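PDB 2B34: MAR1 Ribonuclease from Caenorhabditis elegans, which is of uncertain substrate but, as a member of the isochorismatase family, probably acts as a hydrolase, possibly a ribonuclease. Local coordinates for residues Tyr120-Asp134 with Phe148-Ser161. Residues are numbered along the deposited sequence; the frame is centred on the assembly and turned at random.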
loop_
_atom_site.group_PDB
_atom_site.type_symbol
_atom_site.label_atom_id
_atom_site.label_comp_id
_atom_site.label_asym_id
_atom_site.label_seq_id
_atom_site.Cartn_x
_atom_site.Cartn_y
_atom_site.Cartn_z
ATOM N N TYR A 120 8.844 -10.448 12.833
ATOM C CA TYR A 120 10.217 -10.365 12.321
ATOM C C TYR A 120 11.048 -11.598 12.668
ATOM O O TYR A 120 11.740 -12.148 11.806
ATOM C CB TYR A 120 10.937 -9.127 12.865
ATOM C CG TYR A 120 10.545 -7.793 12.266
ATOM C CD1 TYR A 120 9.757 -7.706 11.108
ATOM C CD2 TYR A 120 11.002 -6.604 12.845
ATOM C CE1 TYR A 120 9.416 -6.462 10.565
ATOM C CE2 TYR A 120 10.672 -5.365 12.309
ATOM C CZ TYR A 120 9.884 -5.298 11.172
ATOM O OH TYR A 120 9.571 -4.060 10.651
ATOM N N ASP A 121 10.985 -12.013 13.932
ATOM C CA ASP A 121 11.689 -13.208 14.403
ATOM C C ASP A 121 11.239 -14.469 13.663
ATOM O O ASP A 121 12.065 -15.303 13.295
ATOM C CB ASP A 121 11.493 -13.390 15.912
ATOM C CG ASP A 121 12.444 -12.545 16.739
ATOM O OD1 ASP A 121 13.242 -11.769 16.168
ATOM O OD2 ASP A 121 12.399 -12.664 17.978
ATOM N N LEU A 122 9.929 -14.597 13.455
ATOM C CA LEU A 122 9.362 -15.726 12.718
ATOM C C LEU A 122 9.824 -15.745 11.266
ATOM O O LEU A 122 10.222 -16.790 10.754
ATOM C CB LEU A 122 7.833 -15.700 12.779
ATOM C CG LEU A 122 7.150 -16.057 14.100
ATOM C CD1 LEU A 122 5.664 -15.757 14.016
ATOM C CD2 LEU A 122 7.386 -17.513 14.461
ATOM N N LEU A 123 9.772 -14.584 10.615
ATOM C CA LEU A 123 10.204 -14.455 9.224
ATOM C C LEU A 123 11.694 -14.762 9.047
ATOM O O LEU A 123 12.088 -15.345 8.038
ATOM C CB LEU A 123 9.863 -13.065 8.670
ATOM C CG LEU A 123 8.378 -12.735 8.457
ATOM C CD1 LEU A 123 8.204 -11.257 8.167
ATOM C CD2 LEU A 123 7.755 -13.581 7.350
ATOM N N GLU A 124 12.505 -14.376 10.034
ATOM C CA GLU A 124 13.939 -14.690 10.057
ATOM C C GLU A 124 14.205 -16.196 10.073
ATOM O O GLU A 124 15.180 -16.668 9.480
ATOM C CB GLU A 124 14.616 -14.038 11.263
ATOM C CG GLU A 124 14.987 -12.581 11.049
ATOM C CD GLU A 124 15.386 -11.865 12.330
ATOM O OE1 GLU A 124 15.401 -12.493 13.415
ATOM O OE2 GLU A 124 15.682 -10.655 12.248
ATOM N N ARG A 125 13.330 -16.939 10.752
ATOM C CA ARG A 125 13.412 -18.399 10.829
ATOM C C ARG A 125 12.882 -19.105 9.570
ATOM O O ARG A 125 12.869 -20.338 9.499
ATOM C CB ARG A 125 12.665 -18.902 12.069
ATOM C CG ARG A 125 13.429 -18.740 13.376
ATOM C CD ARG A 125 12.487 -18.817 14.571
ATOM N NE ARG A 125 13.198 -18.909 15.847
ATOM C CZ ARG A 125 13.675 -17.870 16.529
ATOM N NH1 ARG A 125 13.538 -16.633 16.069
ATOM N NH2 ARG A 125 14.303 -18.072 17.679
ATOM N N GLY A 126 12.444 -18.326 8.584
ATOM C CA GLY A 126 11.935 -18.875 7.326
ATOM C C GLY A 126 10.492 -19.352 7.380
ATOM O O GLY A 126 10.041 -20.083 6.496
ATOM N N LEU A 127 9.771 -18.940 8.423
ATOM C CA LEU A 127 8.356 -19.273 8.568
ATOM C C LEU A 127 7.498 -18.245 7.842
ATOM O O LEU A 127 7.882 -17.082 7.729
ATOM C CB LEU A 127 7.973 -19.317 10.051
ATOM C CG LEU A 127 8.460 -20.516 10.869
ATOM C CD1 LEU A 127 9.065 -20.066 12.184
ATOM C CD2 LEU A 127 7.330 -21.510 11.101
ATOM N N ASN A 128 6.346 -18.678 7.338
ATOM C CA ASN A 128 5.351 -17.745 6.822
ATOM C C ASN A 128 4.481 -17.249 7.975
ATOM O O ASN A 128 4.052 -18.040 8.822
ATOM C CB ASN A 128 4.481 -18.397 5.746
ATOM C CG ASN A 128 5.297 -19.049 4.631
ATOM O OD1 ASN A 128 5.042 -20.199 4.254
ATOM N ND2 ASN A 128 6.273 -18.322 4.099
ATOM N N VAL A 129 4.242 -15.940 8.014
ATOM C CA VAL A 129 3.445 -15.324 9.081
ATOM C C VAL A 129 2.137 -14.776 8.527
ATOM O O VAL A 129 2.136 -13.915 7.643
ATOM C CB VAL A 129 4.218 -14.192 9.813
ATOM C CG1 VAL A 129 3.397 -13.628 10.966
ATOM C CG2 VAL A 129 5.558 -14.696 10.317
ATOM N N HIS A 130 1.031 -15.287 9.061
ATOM C CA HIS A 130 -0.305 -14.823 8.713
ATOM C C HIS A 130 -0.863 -13.983 9.857
ATOM O O HIS A 130 -1.285 -14.510 10.893
ATOM C CB HIS A 130 -1.207 -16.012 8.378
ATOM C CG HIS A 130 -0.714 -16.825 7.217
ATOM N ND1 HIS A 130 0.489 -17.503 7.241
ATOM C CD2 HIS A 130 -1.252 -17.057 5.997
ATOM C CE1 HIS A 130 0.669 -18.116 6.084
ATOM N NE2 HIS A 130 -0.375 -17.864 5.314
ATOM N N VAL A 131 -0.826 -12.667 9.661
ATOM C CA VAL A 131 -1.268 -11.702 10.658
ATOM C C VAL A 131 -2.765 -11.464 10.504
ATOM O O VAL A 131 -3.221 -10.958 9.473
ATOM C CB VAL A 131 -0.490 -10.351 10.547
ATOM C CG1 VAL A 131 -0.968 -9.357 11.596
ATOM C CG2 VAL A 131 1.017 -10.576 10.681
ATOM N N VAL A 132 -3.520 -11.838 11.533
ATOM C CA VAL A 132 -4.974 -11.681 11.525
ATOM C C VAL A 132 -5.311 -10.267 11.988
ATOM O O VAL A 132 -5.377 -9.995 13.190
ATOM C CB VAL A 132 -5.665 -12.720 12.433
ATOM C CG1 VAL A 132 -7.166 -12.702 12.214
ATOM C CG2 VAL A 132 -5.105 -14.110 12.170
ATOM N N VAL A 133 -5.524 -9.375 11.024
ATOM C CA VAL A 133 -5.642 -7.938 11.294
ATOM C C VAL A 133 -6.849 -7.551 12.159
ATOM O O VAL A 133 -6.796 -6.567 12.898
ATOM C CB VAL A 133 -5.617 -7.092 9.977
ATOM C CG1 VAL A 133 -4.289 -7.268 9.240
ATOM C CG2 VAL A 133 -6.795 -7.433 9.064
ATOM N N ASP A 134 -7.927 -8.328 12.075
ATOM C CA ASP A 134 -9.108 -8.076 12.903
ATOM C C ASP A 134 -9.021 -8.704 14.306
ATOM O O ASP A 134 -9.987 -8.682 15.077
ATOM C CB ASP A 134 -10.409 -8.453 12.173
ATOM C CG ASP A 134 -10.400 -9.866 11.587
ATOM O OD1 ASP A 134 -9.334 -10.506 11.493
ATOM O OD2 ASP A 134 -11.492 -10.334 11.201
ATOM N N PHE A 148 0.991 -2.907 10.624
ATOM C CA PHE A 148 0.589 -3.750 9.497
ATOM C C PHE A 148 1.455 -3.475 8.265
ATOM O O PHE A 148 1.845 -4.401 7.557
ATOM C CB PHE A 148 -0.895 -3.546 9.163
ATOM C CG PHE A 148 -1.852 -3.989 10.255
ATOM C CD1 PHE A 148 -1.586 -5.114 11.036
ATOM C CD2 PHE A 148 -3.040 -3.291 10.472
ATOM C CE1 PHE A 148 -2.479 -5.525 12.034
ATOM C CE2 PHE A 148 -3.943 -3.695 11.466
ATOM C CZ PHE A 148 -3.661 -4.818 12.247
ATOM N N LYS A 149 1.750 -2.199 8.028
ATOM C CA LYS A 149 2.621 -1.776 6.930
ATOM C C LYS A 149 4.028 -2.368 7.050
ATOM O O LYS A 149 4.558 -2.901 6.078
ATOM C CB LYS A 149 2.704 -0.249 6.856
ATOM C CG LYS A 149 1.363 0.447 6.627
ATOM C CD LYS A 149 1.541 1.824 5.986
ATOM C CE LYS A 149 1.396 1.775 4.457
ATOM N NZ LYS A 149 2.401 0.893 3.765
ATOM N N GLN A 150 4.616 -2.279 8.243
ATOM C CA GLN A 150 5.947 -2.836 8.505
ATOM C C GLN A 150 5.947 -4.353 8.372
ATOM O O GLN A 150 6.902 -4.936 7.855
ATOM C CB GLN A 150 6.445 -2.447 9.898
ATOM C CG GLN A 150 6.613 -0.956 10.105
ATOM C CD GLN A 150 6.820 -0.582 11.560
ATOM O OE1 GLN A 150 7.918 -0.719 12.093
ATOM N NE2 GLN A 150 5.766 -0.086 12.202
ATOM N N MET A 151 4.877 -4.985 8.848
ATOM C CA MET A 151 4.728 -6.432 8.744
ATOM C C MET A 151 4.718 -6.885 7.287
ATOM O O MET A 151 5.432 -7.818 6.926
ATOM C CB MET A 151 3.463 -6.908 9.462
ATOM C CG MET A 151 3.531 -6.819 10.975
ATOM S SD MET A 151 1.896 -7.032 11.705
ATOM C CE MET A 151 2.103 -6.213 13.269
ATOM N N GLU A 152 3.927 -6.215 6.453
ATOM C CA GLU A 152 3.835 -6.591 5.040
ATOM C C GLU A 152 5.088 -6.229 4.236
ATOM O O GLU A 152 5.419 -6.925 3.278
ATOM C CB GLU A 152 2.559 -6.047 4.385
ATOM C CG GLU A 152 2.674 -4.673 3.749
ATOM C CD GLU A 152 1.374 -4.213 3.127
ATOM O OE1 GLU A 152 0.677 -5.049 2.507
ATOM O OE2 GLU A 152 1.046 -3.015 3.265
ATOM N N GLN A 153 5.775 -5.152 4.625
ATOM C CA GLN A 153 7.073 -4.801 4.033
ATOM C C GLN A 153 8.076 -5.941 4.227
ATOM O O GLN A 153 8.863 -6.246 3.329
ATOM C CB GLN A 153 7.635 -3.502 4.636
ATOM C CG GLN A 153 6.984 -2.207 4.134
ATOM C CD GLN A 153 7.625 -0.951 4.731
ATOM O OE1 GLN A 153 7.292 -0.525 5.840
ATOM N NE2 GLN A 153 8.543 -0.352 3.985
ATOM N N ALA A 154 8.031 -6.569 5.403
ATOM C CA ALA A 154 8.926 -7.678 5.741
ATOM C C ALA A 154 8.516 -9.016 5.112
ATOM O O ALA A 154 9.300 -9.959 5.104
ATOM C CB ALA A 154 9.042 -7.814 7.250
ATOM N N GLY A 155 7.287 -9.096 4.604
ATOM C CA GLY A 155 6.797 -10.304 3.933
ATOM C C GLY A 155 5.710 -11.071 4.670
ATOM O O GLY A 155 5.364 -12.196 4.284
ATOM N N ALA A 156 5.171 -10.471 5.730
ATOM C CA ALA A 156 4.058 -11.067 6.463
ATOM C C ALA A 156 2.771 -10.882 5.680
ATOM O O ALA A 156 2.592 -9.874 5.008
ATOM C CB ALA A 156 3.928 -10.445 7.837
ATOM N N ILE A 157 1.877 -11.856 5.771
ATOM C CA ILE A 157 0.597 -11.767 5.080
ATOM C C ILE A 157 -0.434 -11.134 6.010
ATOM O O ILE A 157 -0.625 -11.580 7.145
ATOM C CB ILE A 157 0.129 -13.150 4.550
ATOM C CG1 ILE A 157 1.170 -13.725 3.578
ATOM C CG2 ILE A 157 -1.241 -13.038 3.865
ATOM C CD1 ILE A 157 0.904 -15.161 3.151
ATOM N N LEU A 158 -1.080 -10.081 5.519
ATOM C CA LEU A 158 -2.132 -9.398 6.253
ATOM C C LEU A 158 -3.477 -9.997 5.879
ATOM O O LEU A 158 -4.050 -9.682 4.836
ATOM C CB LEU A 158 -2.102 -7.889 5.978
ATOM C CG LEU A 158 -0.789 -7.136 6.230
ATOM C CD1 LEU A 158 -0.907 -5.688 5.755
ATOM C CD2 LEU A 158 -0.366 -7.199 7.700
ATOM N N THR A 159 -3.970 -10.873 6.746
ATOM C CA THR A 159 -5.182 -11.630 6.480
ATOM C C THR A 159 -6.268 -11.309 7.503
ATOM O O THR A 159 -6.033 -10.557 8.444
ATOM C CB THR A 159 -4.893 -13.157 6.425
ATOM O OG1 THR A 159 -6.080 -13.856 6.028
ATOM C CG2 THR A 159 -4.407 -13.685 7.771
ATOM N N THR A 160 -7.456 -11.872 7.306
ATOM C CA THR A 160 -8.554 -11.704 8.258
ATOM C C THR A 160 -8.997 -13.051 8.816
ATOM O O THR A 160 -8.693 -14.104 8.242
ATOM C CB THR A 160 -9.762 -10.975 7.636
ATOM O OG1 THR A 160 -10.199 -11.678 6.466
ATOM C CG2 THR A 160 -9.399 -9.544 7.261
ATOM N N SER A 161 -9.719 -13.007 9.934
ATOM C CA SER A 161 -10.154 -14.221 10.623
ATOM C C SER A 161 -10.955 -15.166 9.729
ATOM O O SER A 161 -10.658 -16.356 9.678
ATOM C CB SER A 161 -10.936 -13.884 11.897
ATOM O OG SER A 161 -12.051 -13.063 11.610
HETATM O O HOH W 1 10.141 -1.926 11.927
HETATM O O HOH W 2 9.356 -3.881 7.632
HETATM O O HOH W 3 4.820 -14.674 5.453
#
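Val133 sets CG1 over the centre of one face of the Phe148 ring, a CH-pi contact 3.8 Å from CG1 to the ring centroid. Its chi1 of -62° swings CG1 toward that ring and leaves CG2 to meet Thr160 CG2. Val131, whose side chain lies on the same sheet face as Leu158, straddles the sulfur of Met151, which lies 3.7 Å from CG1 and 3.8 Å from CG2; the long, flexible methionine crosses the short branched valine at about a right angle, while Ala156 is small enough to fit beside CG2. On the other sheet face His130 and Ile157 run side by side, with CD1 of the isoleucine against the imidazole. The two strands run parallel, joined by four backbone bonds: Ile157 N to Val129 O, Val131 N to Ile157 O, Thr159 N to Val131 O and Val133 N to Thr159 O. Where the chain turns a corner, Asp134 turns its carboxylate to the start of helix 161-169: OD1 takes Ser161 N at 3.0 Å through its syn lone pair, and OD2 takes Ser161 OG at 2.8 Å. With alanine in place of Asp134, the Ser161 amide and hydroxyl would probably be left without the carboxylate that serves both. Farther back, Tyr120 rests CE1 on Ala154 CB at 3.6 Å; one water bridges its hydroxyl to Gln150 OE1 and another to Gln150 O, while Gln150 NE2 bonds Phe146 O and OE1 also bonds Thr159 of a second subunit. Strand 128-137, helix 141-154 and strand 157-159, outermost in this chain, form a beta-alpha-beta crossover, the repeating unit of the Rossmann-like isochorismatase fold.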